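Long-range contacts in putative electron transport related protein (Corynebacterium diphtheriae, PDB 4PQ1), which probably acts as a thioredoxin-like, DsbF-type oxidoreductase that exchanges thiols and disulfides in other proteins: residues Asn50-Trp55 with Val84-Lys89; Val80-Arg85 with Pro109-Ala114. All blocks are in the same frame, centred on the assembly; numbering follows the deposited sequence.

Interaction 1 (Asn50-Trp55 with Val84-Lys89)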
# COMPACT_ATOMS: atom_id res chain seq x y z
N ASN A 50 -0.54 0.92 -0.25
CA ASN A 50 -1.88 1.33 -0.62
C ASN A 50 -1.89 1.95 -2.00
O ASN A 50 -1.21 2.94 -2.26
CB ASN A 50 -2.43 2.32 0.41
CG ASN A 50 -3.78 2.87 0.02
OD1 ASN A 50 -3.88 4.01 -0.40
ND2 ASN A 50 -4.83 2.06 0.15
N ALA A 51 -2.63 1.30 -2.91
CA ALA A 51 -2.83 1.83 -4.25
C ALA A 51 -4.02 2.78 -4.24
O ALA A 51 -5.11 2.43 -3.77
CB ALA A 51 -3.06 0.70 -5.24
N TRP A 52 -3.81 3.98 -4.77
CA TRP A 52 -4.79 5.05 -4.65
C TRP A 52 -4.68 6.01 -5.82
O TRP A 52 -3.72 5.95 -6.58
CB TRP A 52 -4.59 5.81 -3.33
CG TRP A 52 -3.33 6.66 -3.31
CD1 TRP A 52 -2.06 6.25 -3.00
CD2 TRP A 52 -3.23 8.06 -3.63
NE1 TRP A 52 -1.18 7.32 -3.09
CE2 TRP A 52 -1.88 8.44 -3.48
CE3 TRP A 52 -4.16 9.03 -4.00
CZ2 TRP A 52 -1.43 9.74 -3.71
CZ3 TRP A 52 -3.71 10.34 -4.24
CH2 TRP A 52 -2.36 10.68 -4.08
N GLY A 53 -5.67 6.89 -5.95
CA GLY A 53 -5.63 7.98 -6.92
C GLY A 53 -6.60 9.01 -6.39
O GLY A 53 -7.60 8.64 -5.78
N GLN A 54 -6.31 10.30 -6.59
CA GLN A 54 -7.22 11.35 -6.11
C GLN A 54 -8.57 11.31 -6.82
O GLN A 54 -9.55 11.86 -6.31
CB GLN A 54 -6.57 12.73 -6.26
CG GLN A 54 -6.16 13.09 -7.67
CD GLN A 54 -7.33 13.57 -8.52
OE1 GLN A 54 -8.12 14.42 -8.09
NE2 GLN A 54 -7.45 13.00 -9.71
N TRP A 55 -8.63 10.66 -7.97
CA TRP A 55 -9.84 10.55 -8.79
C TRP A 55 -10.82 9.53 -8.22
O TRP A 55 -11.92 9.32 -8.74
CB TRP A 55 -9.46 10.16 -10.23
CG TRP A 55 -8.53 9.00 -10.21
CD1 TRP A 55 -7.16 9.03 -10.29
CD2 TRP A 55 -8.89 7.62 -10.07
NE1 TRP A 55 -6.65 7.76 -10.22
CE2 TRP A 55 -7.69 6.87 -10.08
CE3 TRP A 55 -10.10 6.95 -9.93
CZ2 TRP A 55 -7.68 5.49 -9.94
CZ3 TRP A 55 -10.09 5.58 -9.81
CH2 TRP A 55 -8.89 4.86 -9.81
N VAL A 84 -1.89 5.44 -8.64
CA VAL A 84 -2.11 4.90 -9.98
C VAL A 84 -3.16 5.74 -10.75
O VAL A 84 -4.01 6.38 -10.14
CB VAL A 84 -2.55 3.41 -9.93
CG1 VAL A 84 -1.52 2.57 -9.12
CG2 VAL A 84 -3.95 3.26 -9.35
N ARG A 85 -3.06 5.75 -12.08
CA ARG A 85 -4.08 6.34 -12.95
C ARG A 85 -4.28 7.83 -12.71
O ARG A 85 -5.28 8.41 -13.12
CB ARG A 85 -5.42 5.61 -12.78
CG ARG A 85 -5.64 4.50 -13.77
CD ARG A 85 -6.70 3.50 -13.29
NE ARG A 85 -6.14 2.17 -13.39
CZ ARG A 85 -6.54 1.10 -12.71
NH1 ARG A 85 -7.55 1.16 -11.86
NH2 ARG A 85 -5.90 -0.04 -12.91
N ASP A 86 -3.31 8.44 -12.04
CA ASP A 86 -3.23 9.88 -11.96
C ASP A 86 -2.19 10.34 -12.97
O ASP A 86 -1.00 10.46 -12.66
CB ASP A 86 -2.89 10.33 -10.55
CG ASP A 86 -4.12 10.78 -9.78
OD1 ASP A 86 -4.96 11.47 -10.38
OD2 ASP A 86 -4.24 10.44 -8.58
N TYR A 87 -2.65 10.56 -14.20
CA TYR A 87 -1.77 10.88 -15.31
C TYR A 87 -1.30 12.32 -15.25
O TYR A 87 -0.32 12.70 -15.88
CB TYR A 87 -2.46 10.60 -16.64
CG TYR A 87 -2.92 9.17 -16.73
CD1 TYR A 87 -2.01 8.12 -16.69
CD2 TYR A 87 -4.27 8.86 -16.82
CE1 TYR A 87 -2.43 6.79 -16.74
CE2 TYR A 87 -4.70 7.54 -16.88
CZ TYR A 87 -3.77 6.51 -16.85
OH TYR A 87 -4.20 5.20 -16.91
N SER A 88 -2.00 13.13 -14.48
CA SER A 88 -1.51 14.46 -14.20
C SER A 88 -1.00 14.44 -12.78
O SER A 88 -1.78 14.35 -11.82
CB SER A 88 -2.61 15.53 -14.40
OG SER A 88 -2.81 15.77 -15.79
N LYS A 89 0.32 14.51 -12.65
CA LYS A 89 0.96 14.38 -11.35
C LYS A 89 0.57 15.52 -10.41
O LYS A 89 0.43 15.30 -9.20
CB LYS A 89 2.49 14.35 -11.51
CG LYS A 89 3.22 13.87 -10.28
CD LYS A 89 4.72 13.84 -10.49
CE LYS A 89 5.42 13.09 -9.38
NZ LYS A 89 6.89 13.03 -9.58

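Interaction 2 (Val80-Arg85 with Pro109-Ala114)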
# COMPACT_ATOMS: atom_id res chain seq x y z
N VAL A 80 3.19 3.30 2.54
CA VAL A 80 3.71 3.74 1.24
C VAL A 80 2.61 3.69 0.20
O VAL A 80 2.06 2.63 -0.08
CB VAL A 80 4.88 2.88 0.76
CG1 VAL A 80 5.27 3.31 -0.65
CG2 VAL A 80 6.04 3.02 1.71
N GLY A 81 2.27 4.84 -0.37
CA GLY A 81 1.19 4.88 -1.33
C GLY A 81 1.70 4.49 -2.70
O GLY A 81 2.86 4.70 -3.04
N ILE A 82 0.81 3.91 -3.49
CA ILE A 82 1.11 3.66 -4.88
C ILE A 82 0.05 4.39 -5.70
O ILE A 82 -1.07 3.91 -5.89
CB ILE A 82 1.14 2.15 -5.20
CG1 ILE A 82 2.20 1.46 -4.35
CG2 ILE A 82 1.39 1.89 -6.69
CD1 ILE A 82 2.24 -0.03 -4.52
N ASN A 83 0.40 5.58 -6.17
CA ASN A 83 -0.53 6.45 -6.89
C ASN A 83 -0.70 5.96 -8.32
O ASN A 83 0.26 5.98 -9.11
CB ASN A 83 -0.01 7.89 -6.82
CG ASN A 83 -0.85 8.88 -7.62
OD1 ASN A 83 -0.32 9.58 -8.48
ND2 ASN A 83 -2.15 8.95 -7.35
N VAL A 84 -1.89 5.44 -8.64
CA VAL A 84 -2.11 4.90 -9.98
C VAL A 84 -3.16 5.74 -10.75
O VAL A 84 -4.01 6.38 -10.14
CB VAL A 84 -2.55 3.41 -9.93
CG1 VAL A 84 -1.52 2.57 -9.12
CG2 VAL A 84 -3.95 3.26 -9.35
N ARG A 85 -3.06 5.75 -12.08
CA ARG A 85 -4.08 6.34 -12.95
C ARG A 85 -4.28 7.83 -12.71
O ARG A 85 -5.28 8.41 -13.12
CB ARG A 85 -5.42 5.61 -12.78
CG ARG A 85 -5.64 4.50 -13.77
CD ARG A 85 -6.70 3.50 -13.29
NE ARG A 85 -6.14 2.17 -13.39
CZ ARG A 85 -6.54 1.10 -12.71
NH1 ARG A 85 -7.55 1.16 -11.86
NH2 ARG A 85 -5.90 -0.04 -12.91
N PRO A 109 1.51 5.77 -12.67
CA PRO A 109 0.21 5.90 -13.35
C PRO A 109 -0.34 4.58 -13.94
O PRO A 109 -1.55 4.37 -13.85
CB PRO A 109 0.49 6.91 -14.46
CG PRO A 109 1.64 7.72 -13.96
CD PRO A 109 2.49 6.76 -13.15
N PRO A 110 0.51 3.71 -14.52
CA PRO A 110 -0.14 2.54 -15.11
C PRO A 110 -0.10 1.31 -14.20
O PRO A 110 -0.45 0.21 -14.62
CB PRO A 110 0.69 2.29 -16.37
CG PRO A 110 2.07 2.70 -15.96
CD PRO A 110 1.91 3.84 -14.97
N PHE A 111 0.31 1.51 -12.95
CA PHE A 111 0.29 0.49 -11.93
C PHE A 111 1.16 -0.72 -12.31
O PHE A 111 0.76 -1.87 -12.16
CB PHE A 111 -1.17 0.09 -11.63
CG PHE A 111 -1.36 -0.59 -10.29
CD1 PHE A 111 -0.30 -0.74 -9.40
CD2 PHE A 111 -2.62 -1.01 -9.88
CE1 PHE A 111 -0.48 -1.36 -8.19
CE2 PHE A 111 -2.80 -1.62 -8.64
CZ PHE A 111 -1.73 -1.79 -7.80
N LYS A 112 2.36 -0.43 -12.79
CA LYS A 112 3.29 -1.47 -13.18
C LYS A 112 3.71 -2.26 -11.94
O LYS A 112 4.07 -3.44 -12.03
CB LYS A 112 4.50 -0.88 -13.90
CG LYS A 112 4.24 -0.49 -15.35
CD LYS A 112 5.44 0.22 -15.96
CE LYS A 112 5.22 0.48 -17.45
NZ LYS A 112 4.92 -0.77 -18.21
N THR A 113 3.64 -1.61 -10.78
CA THR A 113 3.98 -2.22 -9.49
C THR A 113 3.16 -3.46 -9.19
O THR A 113 3.59 -4.35 -8.45
CB THR A 113 3.78 -1.21 -8.34
OG1 THR A 113 4.63 -0.08 -8.55
CG2 THR A 113 4.15 -1.82 -7.01
N ALA A 114 1.97 -3.54 -9.77
CA ALA A 114 1.09 -4.68 -9.53
C ALA A 114 1.80 -5.98 -9.89
O ALA A 114 1.58 -7.01 -9.26
CB ALA A 114 -0.21 -4.54 -10.32

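Interaction 1 (Asn50-Trp55 with Val84-Lys89)
Gln54 and Trp55 each place CG between the backbone N and the carbonyl carbon (chi1 58° and 49°), Gln54 bending at chi2, and both side chains meet the loop at Val84-Asp86. The carboxylate of Asp86 takes one bond on each oxygen from Gln54: backbone N gives to OD2 at 2.9 Å and NE2 to OD1 at 3.0 Å, each oxygen accepting on its syn lone pair. A short acid suits this place: its two oxygens grip backbone and amide; OD2 also accepts from Asn83 ND2. Gly53 brings its CA to 3.3 Å from Asp86 OD2, hard against the Trp55 indole and Val84 O, where a residue without a side chain fits. The Trp55 indole sends NE1 to Val84 O at 3.0 Å, the oxygen almost in the ring plane, and its CD1 lies 3.3 Å from Asp86 OD1. Arg85 CB lies obliquely against this indole, 3.6 Å from Trp55 CZ2. Val84 N bonds Trp52 O at 2.8 Å. Trp55 precedes and touches the Cys56-Cys59 pair in a thioredoxin-like Trp-Cys-x-x-Cys sequence, consistent with a redox site. The contact ties the loop leaving strand 46-52 to that before helix 89-98, which packs on Trp52 through Phe95 and Val96.

Interaction 2 (Val80-Arg85 with Pro109-Ala114)
In the thioredoxin-like fold, a beta-alpha-beta crossover through helix 89-98 sets strand 77-83 beside edge strand 105-107, and here Ile82 of the first and Val84 just after it meet Phe111 and Thr113 beyond the second. The one hydrogen bond between the two segments runs from Arg85 N to Pro109 O at 2.7 Å. Pro109 suits this departing chain: Pro109 N has no hydrogen to offer and stays 3.8 Å from Asn83 O. The rest is apolar. Ile82, branched and long, uses both arms: CD1 meets Thr113 CG2 tip to tip at 3.6 Å, while CG2 approaches Phe111 CE1 at 4.0 Å, the two side chains crossing at about a right angle. Thr113 serves two settings, its methyl in this core and its OG1 bonded to Asp108 OD2. In Phe111, CG anti to the backbone N (chi1 -160°) comes beside Val84 CG1; the ring also touches Ala51 of strand 46-52. A branched valine can set a single methyl over such a ring: Val84 CG1 makes a CH-pi contact 3.8 Å from the ring centroid, offset toward CG, which is 3.4 Å away. On the opposite face the methyl of Ala114 lies over the ring centre, CB 3.8 Å above the plane.

How the interactions relate
The centres of interactions 1 and 2 lie about 7 Å apart at one end of the mixed central sheet, where the parallel strands 46-52 and 77-83 are neighbours joined by backbone hydrogen bonds. Along the chain the segments come in the order 50-55, 80-89 and 109-114, so the shared residues Val84 and Arg85 stand in the middle: they face the loop before the Cys56-Cys59 disulfide in interaction 1 and the turn into helix 113-116 in interaction 2. Tyr87 of the first contact also packs on Pro109 of the second. Together they tie the chain beyond strands 46-52, 77-83 and 105-107 close to the disulfide, as expected near a thioredoxin-type redox site.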